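Local coordinates for protein glucose-6-phosphate dehydrogenase (Trypanosoma cruzi, PDB 5AQ1) that oxidises glucose 6-phosphate to 6-phosphogluconolactone with reduction of NADP+ to NADPH, the entry step of the pentose phosphate pathway, at residues B[310-322]-B[476-489]. Sequence-based numbering, arbitrary orientation.
Sequences PAECVLGQYTASA and AIDRGEVKVLPYAA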
ATOM      1  N   PRO B 310      24.828  24.235   0.208  1.00 46.48           N
ATOM      2  CA  PRO B 310      26.050  24.071  -0.591  1.00 47.90           C
ATOM      3  C   PRO B 310      26.552  22.637  -0.731  1.00 48.59           C
ATOM      4  O   PRO B 310      27.039  22.261  -1.800  1.00 51.62           O
ATOM      5  CB  PRO B 310      27.082  24.899   0.178  1.00 50.01           C
ATOM      6  CG  PRO B 310      26.285  25.936   0.880  1.00 48.65           C
ATOM      7  CD  PRO B 310      24.987  25.283   1.237  1.00 46.67           C
ATOM      8  N   ALA B 311      26.440  21.850   0.335  1.00 48.48           N
ATOM      9  CA  ALA B 311      26.931  20.473   0.325  1.00 49.06           C
ATOM     10  C   ALA B 311      26.172  19.599  -0.669  1.00 48.16           C
ATOM     11  O   ALA B 311      26.746  18.674  -1.243  1.00 52.85           O
ATOM     12  CB  ALA B 311      26.858  19.870   1.722  1.00 48.54           C
ATOM     13  N   GLU B 312      24.890  19.888  -0.868  1.00 46.09           N
ATOM     14  CA  GLU B 312      24.054  19.094  -1.760  1.00 45.90           C
ATOM     15  C   GLU B 312      23.799  19.802  -3.090  1.00 44.16           C
ATOM     16  O   GLU B 312      22.670  19.848  -3.575  1.00 41.95           O
ATOM     17  CB  GLU B 312      22.738  18.748  -1.059  1.00 47.40           C
ATOM     18  CG  GLU B 312      22.919  17.878   0.177  1.00 48.84           C
ATOM     19  CD  GLU B 312      21.603  17.463   0.807  1.00 49.55           C
ATOM     20  OE1 GLU B 312      20.844  18.356   1.242  1.00 50.62           O
ATOM     21  OE2 GLU B 312      21.331  16.244   0.871  1.00 49.16           O
ATOM     22  N   CYS B 313      24.854  20.362  -3.675  1.00 45.16           N
ATOM     23  CA  CYS B 313      24.763  20.945  -5.012  1.00 45.31           C
ATOM     24  C   CYS B 313      26.103  20.945  -5.741  1.00 44.93           C
ATOM     25  O   CYS B 313      27.163  20.907  -5.113  1.00 45.77           O
ATOM     26  CB  CYS B 313      24.209  22.373  -4.955  1.00 46.32           C
ATOM     27  SG  CYS B 313      25.445  23.666  -4.703  1.00 50.31           S
ATOM     28  N   VAL B 314      26.035  20.974  -7.072  1.00 43.44           N
ATOM     29  CA  VAL B 314      27.208  21.159  -7.923  1.00 43.78           C
ATOM     30  C   VAL B 314      26.918  22.298  -8.893  1.00 42.54           C
ATOM     31  O   VAL B 314      25.943  22.247  -9.639  1.00 42.54           O
ATOM     32  CB  VAL B 314      27.561  19.888  -8.720  1.00 44.10           C
ATOM     33  CG1 VAL B 314      28.740  20.150  -9.648  1.00 44.90           C
ATOM     34  CG2 VAL B 314      27.877  18.740  -7.771  1.00 44.32           C
ATOM     35  N   LEU B 315      27.770  23.317  -8.867  1.00 42.19           N
ATOM     36  CA  LEU B 315      27.610  24.500  -9.703  1.00 42.06           C
ATOM     37  C   LEU B 315      28.588  24.472 -10.865  1.00 42.77           C
ATOM     38  O   LEU B 315      29.671  23.889 -10.764  1.00 43.52           O
ATOM     39  CB  LEU B 315      27.841  25.767  -8.874  1.00 42.81           C
ATOM     40  CG  LEU B 315      26.620  26.444  -8.250  1.00 42.43           C
ATOM     41  CD1 LEU B 315      25.568  25.453  -7.779  1.00 41.22           C
ATOM     42  CD2 LEU B 315      27.072  27.333  -7.103  1.00 44.04           C
ATOM     43  N   GLY B 316      28.203  25.122 -11.959  1.00 41.99           N
ATOM     44  CA  GLY B 316      29.046  25.209 -13.142  1.00 42.13           C
ATOM     45  C   GLY B 316      28.931  26.539 -13.863  1.00 42.20           C
ATOM     46  O   GLY B 316      27.905  27.215 -13.791  1.00 39.70           O
ATOM     47  N   GLN B 317      30.000  26.898 -14.567  1.00 44.69           N
ATOM     48  CA  GLN B 317      30.064  28.117 -15.378  1.00 45.94           C
ATOM     49  C   GLN B 317      30.770  27.762 -16.682  1.00 46.36           C
ATOM     50  O   GLN B 317      31.918  27.309 -16.656  1.00 46.20           O
ATOM     51  CB  GLN B 317      30.841  29.198 -14.624  1.00 47.45           C
ATOM     52  CG  GLN B 317      30.866  30.561 -15.286  1.00 48.25           C
ATOM     53  CD  GLN B 317      31.835  31.505 -14.601  1.00 49.90           C
ATOM     54  OE1 GLN B 317      33.049  31.374 -14.752  1.00 51.02           O
ATOM     55  NE2 GLN B 317      31.307  32.459 -13.840  1.00 50.47           N
ATOM     56  N   TYR B 318      30.099  27.955 -17.816  1.00 46.22           N
ATOM     57  CA  TYR B 318      30.621  27.435 -19.086  1.00 47.17           C
ATOM     58  C   TYR B 318      31.831  28.211 -19.611  1.00 49.36           C
ATOM     59  O   TYR B 318      31.922  29.429 -19.463  1.00 48.85           O
ATOM     60  CB  TYR B 318      29.523  27.314 -20.164  1.00 45.99           C
ATOM     61  CG  TYR B 318      29.044  28.604 -20.803  1.00 45.86           C
ATOM     62  CD1 TYR B 318      29.681  29.134 -21.922  1.00 47.03           C
ATOM     63  CD2 TYR B 318      27.919  29.267 -20.318  1.00 44.64           C
ATOM     64  CE1 TYR B 318      29.232  30.302 -22.518  1.00 47.46           C
ATOM     65  CE2 TYR B 318      27.461  30.431 -20.906  1.00 44.90           C
ATOM     66  CZ  TYR B 318      28.121  30.945 -22.005  1.00 46.69           C
ATOM     67  OH  TYR B 318      27.669  32.103 -22.588  1.00 47.12           O
ATOM     68  N   THR B 319      32.763  27.465 -20.196  1.00 51.51           N
ATOM     69  CA  THR B 319      33.935  28.017 -20.856  1.00 53.95           C
ATOM     70  C   THR B 319      33.774  27.822 -22.360  1.00 55.88           C
ATOM     71  O   THR B 319      32.792  27.226 -22.809  1.00 54.73           O
ATOM     72  CB  THR B 319      35.221  27.310 -20.386  1.00 54.62           C
ATOM     73  OG1 THR B 319      35.122  25.903 -20.646  1.00 53.71           O
ATOM     74  CG2 THR B 319      35.443  27.535 -18.897  1.00 54.25           C
ATOM     75  N   ALA B 320      34.741  28.321 -23.127  1.00 60.24           N
ATOM     76  CA  ALA B 320      34.720  28.216 -24.590  1.00 61.65           C
ATOM     77  C   ALA B 320      34.562  26.771 -25.067  1.00 62.20           C
ATOM     78  O   ALA B 320      35.114  25.842 -24.468  1.00 61.25           O
ATOM     79  CB  ALA B 320      35.983  28.828 -25.179  1.00 62.52           C
ATOM     80  N   SER B 321      33.801  26.598 -26.148  1.00 63.45           N
ATOM     81  CA  SER B 321      33.558  25.281 -26.739  1.00 64.41           C
ATOM     82  C   SER B 321      34.818  24.725 -27.388  1.00 67.47           C
ATOM     83  O   SER B 321      35.717  25.480 -27.768  1.00 69.40           O
ATOM     84  CB  SER B 321      32.444  25.362 -27.788  1.00 63.57           C
ATOM     85  OG  SER B 321      32.836  26.153 -28.898  1.00 64.80           O
ATOM     86  N   ALA B 322      34.871  23.402 -27.522  1.00 69.84           N
ATOM     87  CA  ALA B 322      36.022  22.725 -28.120  1.00 73.09           C
ATOM     88  C   ALA B 322      36.226  23.133 -29.581  1.00 75.95           C
ATOM     89  O   ALA B 322      37.350  23.416 -29.998  1.00 78.43           O
ATOM     90  CB  ALA B 322      35.866  21.216 -28.007  1.00 71.78           C
ATOM     91  N   ALA B 476      25.010  32.332   0.087  1.00 45.53           N
ATOM     92  CA  ALA B 476      26.302  31.658   0.202  1.00 45.92           C
ATOM     93  C   ALA B 476      27.114  31.797  -1.090  1.00 45.43           C
ATOM     94  O   ALA B 476      28.303  32.114  -1.048  1.00 46.41           O
ATOM     95  CB  ALA B 476      26.109  30.191   0.547  1.00 44.89           C
ATOM     96  N   ILE B 477      26.460  31.579  -2.228  1.00 44.23           N
ATOM     97  CA  ILE B 477      27.108  31.691  -3.540  1.00 45.15           C
ATOM     98  C   ILE B 477      27.639  33.106  -3.800  1.00 46.62           C
ATOM     99  O   ILE B 477      28.742  33.269  -4.326  1.00 48.14           O
ATOM    100  CB  ILE B 477      26.151  31.286  -4.686  1.00 43.38           C
ATOM    101  CG1 ILE B 477      25.845  29.791  -4.618  1.00 41.87           C
ATOM    102  CG2 ILE B 477      26.749  31.619  -6.048  1.00 43.59           C
ATOM    103  CD1 ILE B 477      24.587  29.400  -5.362  1.00 40.66           C
ATOM    104  N   ASP B 478      26.855  34.119  -3.438  1.00 47.12           N
ATOM    105  CA  ASP B 478      27.282  35.511  -3.599  1.00 49.06           C
ATOM    106  C   ASP B 478      28.489  35.860  -2.719  1.00 51.42           C
ATOM    107  O   ASP B 478      29.344  36.638  -3.134  1.00 55.15           O
ATOM    108  CB  ASP B 478      26.122  36.475  -3.322  1.00 48.28           C
ATOM    109  CG  ASP B 478      25.060  36.451  -4.417  1.00 47.42           C
ATOM    110  OD1 ASP B 478      25.339  35.935  -5.522  1.00 46.95           O
ATOM    111  OD2 ASP B 478      23.945  36.961  -4.176  1.00 46.49           O
ATOM    112  N   ARG B 479      28.565  35.276  -1.524  1.00 51.50           N
ATOM    113  CA  ARG B 479      29.717  35.479  -0.635  1.00 53.66           C
ATOM    114  C   ARG B 479      30.970  34.727  -1.093  1.00 53.63           C
ATOM    115  O   ARG B 479      32.050  34.943  -0.552  1.00 54.29           O
ATOM    116  CB  ARG B 479      29.376  35.082   0.805  1.00 54.23           C
ATOM    117  CG  ARG B 479      28.484  36.082   1.531  1.00 54.95           C
ATOM    118  CD  ARG B 479      28.389  35.776   3.021  1.00 55.72           C
ATOM    119  NE  ARG B 479      28.164  34.353   3.288  1.00 54.95           N
ATOM    120  CZ  ARG B 479      26.973  33.775   3.449  1.00 53.18           C
ATOM    121  NH1 ARG B 479      25.853  34.485   3.386  1.00 52.74           N
ATOM    122  NH2 ARG B 479      26.901  32.469   3.678  1.00 51.77           N
ATOM    123  N   GLY B 480      30.825  33.852  -2.085  1.00 53.80           N
ATOM    124  CA  GLY B 480      31.960  33.166  -2.695  1.00 55.50           C
ATOM    125  C   GLY B 480      32.341  31.906  -1.942  1.00 57.03           C
ATOM    126  O   GLY B 480      33.507  31.511  -1.942  1.00 59.68           O
ATOM    127  N   GLU B 481      31.356  31.262  -1.320  1.00 55.41           N
ATOM    128  CA  GLU B 481      31.603  30.110  -0.455  1.00 55.56           C
ATOM    129  C   GLU B 481      31.316  28.774  -1.128  1.00 54.06           C
ATOM    130  O   GLU B 481      31.599  27.726  -0.553  1.00 54.48           O
ATOM    131  CB  GLU B 481      30.762  30.223   0.813  1.00 55.55           C
ATOM    132  CG  GLU B 481      31.090  31.448   1.652  1.00 58.54           C
ATOM    133  CD  GLU B 481      30.166  31.617   2.841  1.00 57.94           C
ATOM    134  OE1 GLU B 481      29.379  30.693   3.132  1.00 56.91           O
ATOM    135  OE2 GLU B 481      30.225  32.685   3.487  1.00 57.58           O
ATOM    136  N   VAL B 482      30.764  28.811  -2.339  1.00 53.42           N
ATOM    137  CA  VAL B 482      30.444  27.597  -3.085  1.00 52.27           C
ATOM    138  C   VAL B 482      31.281  27.545  -4.365  1.00 52.90           C
ATOM    139  O   VAL B 482      31.274  28.488  -5.156  1.00 52.25           O
ATOM    140  CB  VAL B 482      28.946  27.546  -3.444  1.00 51.40           C
ATOM    141  CG1 VAL B 482      28.568  26.169  -3.963  1.00 49.75           C
ATOM    142  CG2 VAL B 482      28.098  27.905  -2.231  1.00 51.74           C
ATOM    143  N   LYS B 483      32.001  26.445  -4.559  1.00 54.18           N
ATOM    144  CA  LYS B 483      32.874  26.288  -5.725  1.00 56.53           C
ATOM    145  C   LYS B 483      32.063  26.203  -7.021  1.00 53.85           C
ATOM    146  O   LYS B 483      31.000  25.578  -7.061  1.00 51.72           O
ATOM    147  CB  LYS B 483      33.762  25.045  -5.566  1.00 59.52           C
ATOM    148  CG  LYS B 483      34.629  24.736  -6.783  1.00 64.17           C
ATOM    149  CD  LYS B 483      35.616  23.589  -6.580  1.00 67.69           C
ATOM    150  CE  LYS B 483      36.966  23.906  -7.203  1.00 70.34           C
ATOM    151  NZ  LYS B 483      37.689  22.674  -7.621  1.00 70.93           N
ATOM    152  N   VAL B 484      32.571  26.847  -8.068  1.00 53.01           N
ATOM    153  CA  VAL B 484      31.936  26.841  -9.385  1.00 50.50           C
ATOM    154  C   VAL B 484      32.897  26.207 -10.379  1.00 49.66           C
ATOM    155  O   VAL B 484      34.019  26.677 -10.554  1.00 49.58           O
ATOM    156  CB  VAL B 484      31.590  28.265  -9.856  1.00 50.81           C
ATOM    157  CG1 VAL B 484      30.839  28.222 -11.180  1.00 50.69           C
ATOM    158  CG2 VAL B 484      30.761  28.986  -8.802  1.00 50.67           C
ATOM    159  N   LEU B 485      32.451  25.130 -11.016  1.00 47.74           N
ATOM    160  CA  LEU B 485      33.313  24.325 -11.865  1.00 47.49           C
ATOM    161  C   LEU B 485      33.168  24.707 -13.328  1.00 47.85           C
ATOM    162  O   LEU B 485      32.069  25.022 -13.781  1.00 46.94           O
ATOM    163  CB  LEU B 485      32.977  22.849 -11.692  1.00 46.48           C
ATOM    164  CG  LEU B 485      33.226  22.314 -10.286  1.00 46.22           C
ATOM    165  CD1 LEU B 485      32.407  21.066 -10.091  1.00 45.41           C
ATOM    166  CD2 LEU B 485      34.710  22.029 -10.057  1.00 47.54           C
ATOM    167  N   PRO B 486      34.280  24.674 -14.077  1.00 48.68           N
ATOM    168  CA  PRO B 486      34.209  24.959 -15.499  1.00 48.64           C
ATOM    169  C   PRO B 486      33.702  23.764 -16.302  1.00 46.98           C
ATOM    170  O   PRO B 486      33.867  22.620 -15.884  1.00 45.54           O
ATOM    171  CB  PRO B 486      35.659  25.273 -15.860  1.00 50.53           C
ATOM    172  CG  PRO B 486      36.455  24.445 -14.916  1.00 51.01           C
ATOM    173  CD  PRO B 486      35.663  24.405 -13.639  1.00 50.20           C
ATOM    174  N   TYR B 487      33.067  24.052 -17.434  1.00 46.98           N
ATOM    175  CA  TYR B 487      32.696  23.040 -18.418  1.00 46.16           C
ATOM    176  C   TYR B 487      32.627  23.687 -19.797  1.00 47.50           C
ATOM    177  O   TYR B 487      32.185  24.826 -19.933  1.00 47.18           O
ATOM    178  CB  TYR B 487      31.363  22.378 -18.056  1.00 44.41           C
ATOM    179  CG  TYR B 487      30.149  23.281 -18.126  1.00 43.10           C
ATOM    180  CD1 TYR B 487      29.850  24.159 -17.087  1.00 42.62           C
ATOM    181  CD2 TYR B 487      29.283  23.236 -19.217  1.00 42.30           C
ATOM    182  CE1 TYR B 487      28.734  24.977 -17.140  1.00 41.81           C
ATOM    183  CE2 TYR B 487      28.161  24.048 -19.276  1.00 41.84           C
ATOM    184  CZ  TYR B 487      27.891  24.917 -18.235  1.00 41.74           C
ATOM    185  OH  TYR B 487      26.785  25.737 -18.291  1.00 40.70           O
ATOM    186  N   ALA B 488      33.085  22.969 -20.818  1.00 49.19           N
ATOM    187  CA  ALA B 488      33.098  23.513 -22.170  1.00 49.85           C
ATOM    188  C   ALA B 488      31.675  23.616 -22.689  1.00 49.08           C
ATOM    189  O   ALA B 488      30.871  22.702 -22.493  1.00 47.39           O
ATOM    190  CB  ALA B 488      33.932  22.640 -23.090  1.00 51.33           C
ATOM    191  N   ALA B 489      31.359  24.733 -23.336  1.00 49.83           N
ATOM    192  CA  ALA B 489      30.061  24.892 -23.982  1.00 49.28           C
ATOM    193  C   ALA B 489      29.858  23.754 -24.977  1.00 49.05           C
ATOM    194  O   ALA B 489      30.792  23.359 -25.677  1.00 48.74           O
ATOM    195  CB  ALA B 489      29.970  26.236 -24.685  1.00 50.02           C
TER
HETATM  196  O   HOH W   1      29.733  23.213  -6.914  1.00 42.08           O
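Residues 313-319 and 484-488 pair loosely in parallel, their axes diverging by 45°, at one margin of the large mixed sheet of the C-terminal domain, where 484-488 is the outermost strand within the chain. Four backbone bonds define the register: Leu485 N to Leu315 O (3.1 Å), Gln317 N to Leu485 O (2.9 Å), Thr319 N to Tyr487 O and Ala489 N to Thr319 O. The ladder lapses at Gln317 O, which instead receives a CA-H...O contact from Pro486 CA at 3.5 Å. Before Leu485 a water continues the ladder, accepting from Leu315 N and donating to Lys483 O.

Apolar contacts join the strand to the last turn of helix 460-479 and the loop behind it. Leu315 CD2 meets Ile477 CD1 tip to tip at 3.7 Å, while Val482 crosses Leu315 at about a right angle, its CG1 3.7 Å from Leu315 CD2. Farther along, chi1 of -176° places Val484 CG1 beside the carbonyl carbon, from where it reaches Gln317 CB at 3.6 Å.

The aromatic contact is CH-pi. Tyr318 CB lies over one face of the Tyr487 ring, 3.8 Å from its centroid and 25° off the normal, whereas Gly316 C sits at the ring edge. Thr343 OG1 bonds both Tyr318 N and Tyr487 OH; Tyr487 OH also bonds the carbonyl O of Lys367, a residue of the glucose 6-phosphate pocket.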